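Local coordinates for QdtA (PDB 4ZU5), which belongs to the WxcM-like family of cupins, a small beta-sandwich protein that assembles as a dimer and carries bound thymidine, at residues 5-10 and 85-90; 59-64 and 109-114; 66-71 and 79-84. One frame throughout, in Å; residues are numbered along the deposited sequence.

Interaction 1: 5-10 and 85-90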
# COMPACT_ATOMS: atom_id res chain seq x y z
N VAL A 5 11.35 -17.14 -1.11
CA VAL A 5 11.37 -15.88 -0.38
C VAL A 5 12.48 -14.99 -0.89
O VAL A 5 13.55 -15.50 -1.21
CB VAL A 5 11.56 -16.17 1.13
CG1 VAL A 5 11.71 -14.89 1.93
CG2 VAL A 5 10.36 -16.93 1.64
N ALA A 6 12.29 -13.67 -0.91
CA ALA A 6 13.36 -12.74 -1.26
C ALA A 6 13.07 -11.40 -0.65
O ALA A 6 11.92 -11.04 -0.42
CB ALA A 6 13.52 -12.53 -2.76
N LEU A 7 14.15 -10.67 -0.49
CA LEU A 7 14.11 -9.24 -0.24
C LEU A 7 14.26 -8.49 -1.53
O LEU A 7 15.27 -8.59 -2.25
CB LEU A 7 15.18 -8.86 0.76
CG LEU A 7 14.87 -9.38 2.15
CD1 LEU A 7 16.16 -9.23 2.96
CD2 LEU A 7 13.74 -8.66 2.84
N ILE A 8 13.31 -7.60 -1.75
CA ILE A 8 13.29 -6.80 -2.94
C ILE A 8 13.49 -5.33 -2.59
O ILE A 8 12.90 -4.83 -1.64
CB ILE A 8 11.94 -6.93 -3.62
CG1 ILE A 8 11.79 -8.30 -4.28
CG2 ILE A 8 11.84 -5.91 -4.75
CD1 ILE A 8 10.35 -8.39 -4.81
N LYS A 9 14.34 -4.66 -3.34
CA LYS A 9 14.67 -3.28 -3.03
C LYS A 9 13.96 -2.39 -4.02
O LYS A 9 14.00 -2.59 -5.21
CB LYS A 9 16.20 -3.05 -3.05
CG LYS A 9 16.65 -1.62 -2.76
CD LYS A 9 16.61 -1.41 -1.25
CE LYS A 9 17.22 -0.09 -0.84
NZ LYS A 9 16.35 0.99 -1.33
N PHE A 10 13.27 -1.40 -3.49
CA PHE A 10 12.57 -0.41 -4.27
C PHE A 10 13.35 0.91 -4.29
O PHE A 10 14.25 1.10 -3.48
CB PHE A 10 11.17 -0.22 -3.66
CG PHE A 10 10.36 -1.48 -3.61
CD1 PHE A 10 9.80 -1.92 -2.42
CD2 PHE A 10 10.17 -2.23 -4.73
CE1 PHE A 10 9.05 -3.08 -2.36
CE2 PHE A 10 9.44 -3.42 -4.70
CZ PHE A 10 8.88 -3.85 -3.51
N PRO A 85 10.70 1.23 4.57
CA PRO A 85 9.67 1.22 3.55
C PRO A 85 10.15 0.91 2.11
O PRO A 85 9.32 0.62 1.25
CB PRO A 85 9.07 2.62 3.66
CG PRO A 85 9.36 3.07 5.06
CD PRO A 85 10.70 2.44 5.40
N SER A 86 11.45 1.00 1.82
CA SER A 86 11.93 0.74 0.46
C SER A 86 12.36 -0.67 0.23
O SER A 86 12.98 -0.95 -0.81
CB SER A 86 13.13 1.63 0.13
OG SER A 86 14.24 1.32 0.97
N VAL A 87 12.07 -1.54 1.18
CA VAL A 87 12.40 -2.98 1.08
C VAL A 87 11.13 -3.82 1.22
O VAL A 87 10.37 -3.68 2.18
CB VAL A 87 13.41 -3.39 2.15
CG1 VAL A 87 13.61 -4.90 2.22
CG2 VAL A 87 14.74 -2.69 1.87
N GLY A 88 10.89 -4.69 0.25
CA GLY A 88 9.77 -5.61 0.32
C GLY A 88 10.22 -7.05 0.53
O GLY A 88 11.30 -7.45 0.03
N LEU A 89 9.36 -7.82 1.18
CA LEU A 89 9.60 -9.25 1.39
C LEU A 89 8.65 -9.99 0.49
O LEU A 89 7.44 -10.06 0.72
CB LEU A 89 9.42 -9.63 2.87
CG LEU A 89 9.61 -11.11 3.21
CD1 LEU A 89 11.07 -11.43 3.08
CD2 LEU A 89 9.14 -11.31 4.64
N TYR A 90 9.22 -10.59 -0.54
CA TYR A 90 8.47 -11.47 -1.44
C TYR A 90 8.35 -12.82 -0.81
O TYR A 90 9.34 -13.42 -0.37
CB TYR A 90 9.24 -11.65 -2.74
CG TYR A 90 8.71 -12.76 -3.64
CD1 TYR A 90 7.49 -12.65 -4.29
CD2 TYR A 90 9.37 -13.96 -3.75
CE1 TYR A 90 6.97 -13.73 -5.00
CE2 TYR A 90 8.87 -15.02 -4.48
CZ TYR A 90 7.67 -14.89 -5.14
OH TYR A 90 7.21 -16.00 -5.87
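Lys9 NZ donates two hydrogen bonds where strand 5-9 ends and strand 87-90 begins, one across to Ser86 OG at 3.1 Å and one back to its own neighbour, Phe10 O, at 3.0 Å. The bend at its last torsion (chi4 68°) swings NZ back to reach both, while CD lies by Val87 CG2; a long, flexible lysine can therefore pack its methylenes against the neighbouring strand and still bring its ammonium group to two oxygen atoms. Ser86 OG is also hydrogen-bonded to Asp84, which probably helps to balance that charge.

Backbone pairing runs antiparallel from here. Phe10 N bonds to Ser86 O at 2.7 Å, Ile8 and Gly88 exchange a close pair of bonds, the one from Ile8 N to Gly88 O being almost straight (174°), and Ala6 and Tyr90 exchange another. Because Gly88 has no side chain, Phe10 CE1 can settle 3.6 Å from Gly88 N, where a beta carbon would run into it. On the face shared by Ala6, Ile8 and Tyr90, Ile8 CD1 meets Tyr90 CB, and Tyr90 OH reaches on to His57.

On the face of Leu7 and Leu89, Leu89 CD1 touches Leu7 CD2 at 3.9 Å, with Val5 CG1 reaching Leu89 CD1 at 3.7 Å from the strand's start, while Leu89 also packs on Ile69 of the opposing sheet. Such pairing adds the outermost strand of this chain's sheet, antiparallel, to a cupin beta-sandwich.

Interaction 2: 59-64 and 109-114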
# COMPACT_ATOMS: atom_id res chain seq x y z
N VAL A 59 4.04 -9.58 -1.61
CA VAL A 59 5.15 -8.80 -1.12
C VAL A 59 4.68 -8.06 0.10
O VAL A 59 3.72 -7.34 0.06
CB VAL A 59 5.64 -7.84 -2.20
CG1 VAL A 59 6.66 -6.85 -1.69
CG2 VAL A 59 6.27 -8.65 -3.35
N LEU A 60 5.44 -8.19 1.18
CA LEU A 60 5.14 -7.50 2.42
C LEU A 60 6.07 -6.32 2.59
O LEU A 60 7.29 -6.41 2.35
CB LEU A 60 5.31 -8.45 3.62
CG LEU A 60 4.21 -9.45 3.96
CD1 LEU A 60 3.79 -10.31 2.77
CD2 LEU A 60 4.60 -10.38 5.10
N ILE A 61 5.55 -5.20 3.08
CA ILE A 61 6.38 -4.00 3.28
C ILE A 61 5.94 -3.27 4.54
O ILE A 61 4.75 -3.04 4.75
CB ILE A 61 6.23 -2.98 2.10
CG1 ILE A 61 6.27 -3.70 0.76
CG2 ILE A 61 7.28 -1.87 2.16
CD1 ILE A 61 5.41 -3.05 -0.30
N CYS A 62 6.91 -2.91 5.37
CA CYS A 62 6.61 -2.19 6.62
C CYS A 62 6.85 -0.72 6.41
O CYS A 62 7.98 -0.31 6.10
CB CYS A 62 7.47 -2.74 7.74
SG CYS A 62 7.20 -1.72 9.21
N LEU A 63 5.76 0.07 6.35
CA LEU A 63 5.78 1.44 5.87
C LEU A 63 6.11 2.41 7.01
O LEU A 63 6.46 3.55 6.77
CB LEU A 63 4.42 1.83 5.23
CG LEU A 63 4.07 0.98 4.00
CD1 LEU A 63 2.88 1.58 3.26
CD2 LEU A 63 5.23 0.88 3.04
N ASN A 64 6.01 1.91 8.24
CA ASN A 64 6.30 2.73 9.41
C ASN A 64 6.54 1.77 10.58
O ASN A 64 5.90 0.70 10.69
CB ASN A 64 5.13 3.63 9.78
CG ASN A 64 5.52 4.65 10.83
OD1 ASN A 64 6.51 5.39 10.69
ND2 ASN A 64 4.76 4.66 11.89
N LEU A 109 2.02 -3.34 4.84
CA LEU A 109 1.30 -3.35 3.59
C LEU A 109 1.60 -4.66 2.88
O LEU A 109 2.75 -5.11 2.86
CB LEU A 109 1.80 -2.21 2.71
CG LEU A 109 1.26 -2.19 1.29
CD1 LEU A 109 -0.23 -1.86 1.38
CD2 LEU A 109 1.98 -1.12 0.50
N VAL A 110 0.58 -5.27 2.29
CA VAL A 110 0.79 -6.47 1.52
C VAL A 110 0.22 -6.23 0.13
O VAL A 110 -0.89 -5.78 -0.01
CB VAL A 110 0.08 -7.66 2.19
CG1 VAL A 110 0.24 -8.96 1.39
CG2 VAL A 110 0.57 -7.79 3.65
N LEU A 111 1.02 -6.53 -0.89
CA LEU A 111 0.59 -6.57 -2.26
C LEU A 111 0.44 -8.04 -2.69
O LEU A 111 1.27 -8.85 -2.36
CB LEU A 111 1.62 -5.92 -3.18
CG LEU A 111 2.22 -4.62 -2.67
CD1 LEU A 111 3.34 -4.11 -3.58
CD2 LEU A 111 1.18 -3.56 -2.43
N ALA A 112 -0.63 -8.39 -3.39
CA ALA A 112 -1.02 -9.76 -3.63
C ALA A 112 -1.34 -9.93 -5.09
O ALA A 112 -1.95 -9.05 -5.69
CB ALA A 112 -2.24 -10.13 -2.79
N SER A 113 -0.93 -11.08 -5.62
CA SER A 113 -1.07 -11.42 -7.05
C SER A 113 -2.48 -11.93 -7.47
O SER A 113 -2.73 -12.06 -8.66
CB SER A 113 -0.03 -12.48 -7.45
OG SER A 113 -0.32 -13.77 -6.94
N GLU A 114 -3.35 -12.20 -6.51
CA GLU A 114 -4.70 -12.61 -6.82
C GLU A 114 -5.71 -12.04 -5.89
O GLU A 114 -5.43 -11.69 -4.76
CB GLU A 114 -4.82 -14.14 -6.74
CG GLU A 114 -3.90 -14.88 -7.66
CD GLU A 114 -4.23 -14.72 -9.13
OE1 GLU A 114 -5.31 -14.17 -9.48
OE2 GLU A 114 -3.36 -15.16 -9.90
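Leu109 leaves its strand with CB 3.7 Å from Ile61 O, close to the carbonyl that accepts its own backbone N-H, and the same CB is also in contact with Leu63 CD1. CG is anti to the backbone N (chi1 173°), and from it the CD2 branch carries the far end of the contact: CD2 lies 4.0 Å from Leu63 CD1 and equally far from Ile61 CD1. Leu109 and Ile61 run alongside each other in the same direction, whereas Leu63 comes in at a slant. A second torsion of 147°, some 30° short of full extension, places Ile61 CD1 where it also meets Leu111 CD1 at 4.0 Å. Ile61, Leu63 and Leu109 are covered by Tyr38 of the second subunit, and Ile61 and Leu111 by Ile23 of strand 18-24, so purely aliphatic residues suit this face.

The two backbones pair regularly, in the middle of one sheet of the cupin beta-sandwich. Leu109 N meets Ile61 O at 2.7 Å in a nearly straight bond (177°), Ile61 N returns one to Leu109 O, and Val59 and Leu111 exchange a further two, both 3.0 Å between N and O.

The opposite face turns toward the second sheet. There Leu60 and Val110 project together from a non-hydrogen-bonded pair, Leu60 CG 4.0 Å from Val110 CG2; the beta-branched valine presents both methyls to the leucine, Val110 CG1 meeting Leu60 CD1. Leu60 packs further on Leu82 and Val110 on Tyr37. The side chain of Val110 is about 8 Å from the bound thymidine, and beyond the strand Glu114 O accepts a hydrogen bond from Arg35, a residue of the thymidine pocket.

Interaction 3: 66-71 and 79-84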
# COMPACT_ATOMS: atom_id res chain seq x y z
N SER A 66 8.38 -1.06 12.81
CA SER A 66 9.02 -2.33 12.59
C SER A 66 8.12 -3.48 12.98
O SER A 66 7.21 -3.34 13.83
CB SER A 66 10.33 -2.34 13.41
OG SER A 66 10.37 -3.54 14.14
N VAL A 67 8.32 -4.64 12.33
CA VAL A 67 7.56 -5.84 12.53
C VAL A 67 8.46 -7.01 12.10
O VAL A 67 9.28 -6.88 11.18
CB VAL A 67 6.23 -5.89 11.75
CG1 VAL A 67 6.48 -5.72 10.24
CG2 VAL A 67 5.45 -7.17 12.00
N LYS A 68 8.27 -8.12 12.77
CA LYS A 68 9.04 -9.33 12.53
C LYS A 68 8.19 -10.39 11.86
O LYS A 68 7.05 -10.71 12.27
CB LYS A 68 9.62 -9.83 13.88
CG LYS A 68 10.83 -9.03 14.37
CD LYS A 68 11.33 -9.56 15.70
CE LYS A 68 12.30 -8.60 16.34
NZ LYS A 68 11.55 -7.48 16.94
N ILE A 69 8.76 -10.97 10.80
CA ILE A 69 8.05 -11.96 10.04
C ILE A 69 8.78 -13.28 10.26
O ILE A 69 9.97 -13.39 9.94
CB ILE A 69 8.08 -11.73 8.51
CG1 ILE A 69 7.77 -10.30 8.13
CG2 ILE A 69 7.17 -12.73 7.84
CD1 ILE A 69 6.53 -9.73 8.78
N ARG A 70 8.06 -14.23 10.82
CA ARG A 70 8.60 -15.59 10.98
C ARG A 70 8.17 -16.39 9.77
O ARG A 70 6.99 -16.59 9.54
CB ARG A 70 8.09 -16.23 12.28
CG ARG A 70 8.36 -17.73 12.45
CD ARG A 70 7.83 -18.30 13.79
NE ARG A 70 8.34 -17.59 14.96
CZ ARG A 70 7.65 -16.76 15.73
NH1 ARG A 70 6.37 -16.50 15.51
NH2 ARG A 70 8.25 -16.14 16.71
N LEU A 71 9.15 -16.83 8.98
CA LEU A 71 8.93 -17.62 7.80
C LEU A 71 9.37 -19.04 8.08
O LEU A 71 10.45 -19.27 8.63
CB LEU A 71 9.76 -17.10 6.62
CG LEU A 71 9.59 -15.60 6.38
CD1 LEU A 71 10.75 -15.04 5.57
CD2 LEU A 71 8.28 -15.41 5.68
N ILE A 79 13.65 -15.54 10.76
CA ILE A 79 12.85 -14.42 11.14
C ILE A 79 13.47 -13.17 10.53
O ILE A 79 14.66 -12.92 10.61
CB ILE A 79 12.48 -14.45 12.65
CG1 ILE A 79 13.06 -13.28 13.37
CG2 ILE A 79 12.70 -15.77 13.36
CD1 ILE A 79 12.02 -12.19 13.30
N ILE A 80 12.67 -12.43 9.79
CA ILE A 80 13.12 -11.24 9.11
C ILE A 80 12.43 -10.03 9.73
O ILE A 80 11.19 -10.04 9.85
CB ILE A 80 12.62 -11.27 7.66
CG1 ILE A 80 13.05 -12.57 6.97
CG2 ILE A 80 13.12 -10.05 6.92
CD1 ILE A 80 14.51 -12.57 6.64
N GLU A 81 13.20 -9.02 10.10
CA GLU A 81 12.64 -7.77 10.56
C GLU A 81 12.52 -6.77 9.44
O GLU A 81 13.48 -6.45 8.75
CB GLU A 81 13.47 -7.16 11.69
CG GLU A 81 12.80 -5.96 12.29
CD GLU A 81 13.59 -5.37 13.43
OE1 GLU A 81 13.98 -6.13 14.32
OE2 GLU A 81 13.81 -4.17 13.42
N LEU A 82 11.30 -6.28 9.27
CA LEU A 82 11.02 -5.28 8.27
C LEU A 82 10.84 -3.95 8.96
O LEU A 82 10.05 -3.85 9.90
CB LEU A 82 9.73 -5.62 7.52
CG LEU A 82 9.73 -6.92 6.74
CD1 LEU A 82 8.39 -7.19 6.10
CD2 LEU A 82 10.80 -6.82 5.64
N ASN A 83 11.57 -2.96 8.45
CA ASN A 83 11.67 -1.65 9.09
C ASN A 83 12.11 -0.58 8.16
O ASN A 83 12.41 0.52 8.60
CB ASN A 83 12.69 -1.74 10.22
CG ASN A 83 14.04 -2.22 9.73
OD1 ASN A 83 14.43 -2.01 8.57
ND2 ASN A 83 14.76 -2.89 10.61
N ASP A 84 12.11 -0.89 6.87
CA ASP A 84 12.47 0.06 5.86
C ASP A 84 11.35 0.08 4.81
O ASP A 84 11.19 -0.87 4.12
CB ASP A 84 13.81 -0.42 5.27
CG ASP A 84 14.41 0.52 4.27
OD1 ASP A 84 13.72 1.33 3.62
OD2 ASP A 84 15.64 0.44 4.06
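Val67 and Leu82, like Ile69 and Ile80, form hydrogen-bonded antiparallel pairs, each with two backbone bonds; the shorter of the first pair runs from Leu82 N to Val67 O at 2.8 Å.

Apolar contacts gather on the face these four residues share. Ile69 CG1 touches Leu82 CD1 at 3.8 Å, and Leu71 CD1 reaches Ile80 CG1 at 3.7 Å. Val67 also packs on Cys62 and Leu71 on Ile91, so the branched aliphatic side chains of Val67, Ile69, Leu71 and Leu82 face the opposing sheet.

Charged groups dominate the other face. Lys68 NZ stands 3.8 Å from Glu81 OE1, a long salt bridge; its stronger salt bridge is with Asp101. The other carboxylate oxygen, Glu81 OE2, takes a hydrogen bond from Asn83 ND2 at 3.2 Å, arriving from above the carboxylate plane. Beside them the aliphatic part of Lys68 runs past Ile79, whose CD1 makes a contact too tight to be taken at face value. Arg70 NH1 forms a salt bridge with Glu98.

The hairpin is thus amphipathic: its aliphatic face binds it to the sandwich interior, while its paired charges, probably weakened by solvent, suit an outer surface.

Overall arrangement
The centres of interactions 1 and 2 lie about 9 Å apart; that of interaction 3 is about 11 Å from interaction 1 and about 12 Å from interaction 2. Interactions 1 and 2 belong to one five-stranded sheet, in which strands 87-91 and 58-64 are neighbours; interaction 3 is the hairpin 67-73 and 76-82 in the facing sheet. Along the chain, interactions 1 and 2 interleave and interaction 3 is nested within both. Two long-range pairings and one local hairpin together build the cupin sandwich around a shared aliphatic interior, while the Phe10-Pro85 end of interaction 1 and the Ile61-Leu109 face of interaction 2 meet the second subunit.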